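Local structure of ABC transporter substrate-binding protein (Rhizobium radiobacter, 6TFX) at residues 243-248 / 474-479. The protein binds mannopinic acid, a mannityl-opine, as the periplasmic solute-binding protein of an ABC transporter that probably imports it into the bacterium. Numbering follows the deposited sequence.
Sequences DTIEPA and FELKGS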
loop_
_atom_site.group_PDB
_atom_site.type_symbol
_atom_site.label_atom_id
_atom_site.label_comp_id
_atom_site.label_asym_id
_atom_site.label_seq_id
_atom_site.Cartn_x
_atom_site.Cartn_y
_atom_site.Cartn_z
ATOM N N ASP A 243 10.190 5.228 -14.818
ATOM C CA ASP A 243 8.990 4.401 -14.808
ATOM C C ASP A 243 7.984 5.053 -13.869
ATOM O O ASP A 243 8.347 5.381 -12.735
ATOM C CB ASP A 243 9.306 2.983 -14.298
ATOM C CG ASP A 243 10.107 2.150 -15.288
ATOM O OD1 ASP A 243 9.720 2.112 -16.496
ATOM O OD2 ASP A 243 11.117 1.553 -14.874
ATOM N N THR A 244 6.733 5.257 -14.344
ATOM C CA THR A 244 5.638 5.767 -13.499
ATOM C C THR A 244 4.774 4.539 -13.312
ATOM O O THR A 244 4.342 3.937 -14.307
ATOM C CB THR A 244 4.939 6.987 -14.114
ATOM O OG1 THR A 244 4.411 6.624 -15.387
ATOM C CG2 THR A 244 5.877 8.192 -14.226
ATOM N N ILE A 245 4.597 4.110 -12.052
ATOM C CA ILE A 245 4.028 2.806 -11.697
ATOM C C ILE A 245 2.657 2.893 -11.064
ATOM O O ILE A 245 2.474 3.589 -10.056
ATOM C CB ILE A 245 5.025 2.027 -10.765
ATOM C CG1 ILE A 245 6.503 2.175 -11.233
ATOM C CG2 ILE A 245 4.624 0.543 -10.593
ATOM C CD1 ILE A 245 7.568 1.602 -10.308
ATOM N N GLU A 246 1.704 2.147 -11.631
ATOM C CA GLU A 246 0.384 2.026 -11.020
ATOM C C GLU A 246 0.480 1.032 -9.838
ATOM O O GLU A 246 1.401 0.211 -9.789
ATOM C CB GLU A 246 -0.604 1.472 -12.048
ATOM C CG GLU A 246 -0.966 2.495 -13.109
ATOM C CD GLU A 246 -1.802 1.975 -14.262
ATOM O OE1 GLU A 246 -2.652 1.082 -14.039
ATOM O OE2 GLU A 246 -1.615 2.480 -15.390
ATOM N N PRO A 247 -0.467 1.053 -8.879
ATOM C CA PRO A 247 -1.610 1.968 -8.822
ATOM C C PRO A 247 -1.201 3.323 -8.228
ATOM O O PRO A 247 -0.207 3.448 -7.492
ATOM C CB PRO A 247 -2.587 1.239 -7.888
ATOM C CG PRO A 247 -1.738 0.424 -6.982
ATOM C CD PRO A 247 -0.476 0.083 -7.764
ATOM N N ALA A 248 -1.989 4.331 -8.536
ATOM C CA ALA A 248 -1.786 5.639 -7.931
ATOM C C ALA A 248 -2.229 5.561 -6.470
ATOM O O ALA A 248 -3.271 4.969 -6.146
ATOM C CB ALA A 248 -2.600 6.673 -8.671
ATOM N N PHE A 474 9.745 -7.583 -18.609
ATOM C CA PHE A 474 8.310 -7.387 -18.890
ATOM C C PHE A 474 8.048 -5.877 -18.828
ATOM O O PHE A 474 8.901 -5.113 -18.380
ATOM C CB PHE A 474 7.445 -8.096 -17.822
ATOM C CG PHE A 474 7.900 -7.874 -16.398
ATOM C CD1 PHE A 474 7.531 -6.729 -15.698
ATOM C CD2 PHE A 474 8.738 -8.794 -15.769
ATOM C CE1 PHE A 474 7.991 -6.505 -14.389
ATOM C CE2 PHE A 474 9.205 -8.564 -14.468
ATOM C CZ PHE A 474 8.822 -7.425 -13.790
ATOM N N GLU A 475 6.863 -5.462 -19.219
ATOM C CA GLU A 475 6.510 -4.051 -19.153
ATOM C C GLU A 475 6.077 -3.731 -17.707
ATOM O O GLU A 475 5.153 -4.359 -17.172
ATOM C CB GLU A 475 5.372 -3.771 -20.133
ATOM C CG GLU A 475 4.837 -2.357 -20.036
ATOM C CD GLU A 475 3.518 -2.172 -20.758
ATOM O OE1 GLU A 475 2.734 -3.145 -20.876
ATOM O OE2 GLU A 475 3.259 -1.031 -21.191
ATOM N N LEU A 476 6.745 -2.765 -17.086
ATOM C CA LEU A 476 6.383 -2.398 -15.723
ATOM C C LEU A 476 5.248 -1.373 -15.792
ATOM O O LEU A 476 5.514 -0.174 -15.907
ATOM C CB LEU A 476 7.602 -1.866 -14.943
ATOM C CG LEU A 476 7.360 -1.382 -13.489
ATOM C CD1 LEU A 476 6.622 -2.456 -12.607
ATOM C CD2 LEU A 476 8.673 -0.976 -12.850
ATOM N N LYS A 477 3.996 -1.848 -15.819
ATOM C CA LYS A 477 2.858 -0.929 -15.836
ATOM C C LYS A 477 2.455 -0.638 -14.388
ATOM O O LYS A 477 2.091 0.493 -14.044
ATOM C CB LYS A 477 1.666 -1.565 -16.564
ATOM C CG LYS A 477 0.542 -0.577 -16.887
ATOM C CD LYS A 477 -0.581 -1.244 -17.679
ATOM C CE LYS A 477 -1.679 -0.276 -18.051
ATOM N NZ LYS A 477 -2.753 -0.228 -17.020
ATOM N N GLY A 478 2.464 -1.687 -13.571
ATOM C CA GLY A 478 2.046 -1.554 -12.185
ATOM C C GLY A 478 2.567 -2.679 -11.318
ATOM O O GLY A 478 2.989 -3.724 -11.825
ATOM N N SER A 479 2.525 -2.462 -10.003
ATOM C CA SER A 479 2.914 -3.460 -9.017
ATOM C C SER A 479 2.081 -3.035 -7.830
ATOM O O SER A 479 1.994 -1.837 -7.562
ATOM C CB SER A 479 4.398 -3.327 -8.674
ATOM O OG SER A 479 4.888 -4.400 -7.888
HETATM O O HOH W 1 2.168 2.716 -15.633
#
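Glu246 and Lys477 meet across the outer side of this contact, their chains crossing obliquely with both carboxylate oxygens turned to the ammonium. NZ lies 3.3 Å from OE1 and 3.4 Å from OE2 of Glu246, a long, forked salt bridge with weak hydrogen bonds. The lysine runs extended as far as CE, and the bend at chi4 (-91°) swings NZ back to the carboxylate. Beneath this pair the backbones clasp each other: Glu246 N donates almost straight to Lys477 O (3.0 Å, 171°), and Ser479 N returns a 2.9 Å bond to Glu246 O. The two bonds, on either side of Gly478, make a single beta bridge between Glu246 and Gly478, pinning the loop after strand 470-471 to the corner where strand 240-255 turns at Glu246 and a cis-Pro247, in this member of the family 5 solute-binding proteins. Lys477 O also accepts from a water that donates to Thr244 O. Another set of contacts is apolar: Leu476 CD2 rests 3.8 Å from Ile245 CD1, while Ile245 CG2, anti to its backbone N, comes within 3.7 Å of Gly478 CA. Asp243 crosses Leu476 at about a right angle, its OD2 held by Trp472 NE1 and by a salt bridge to Arg466.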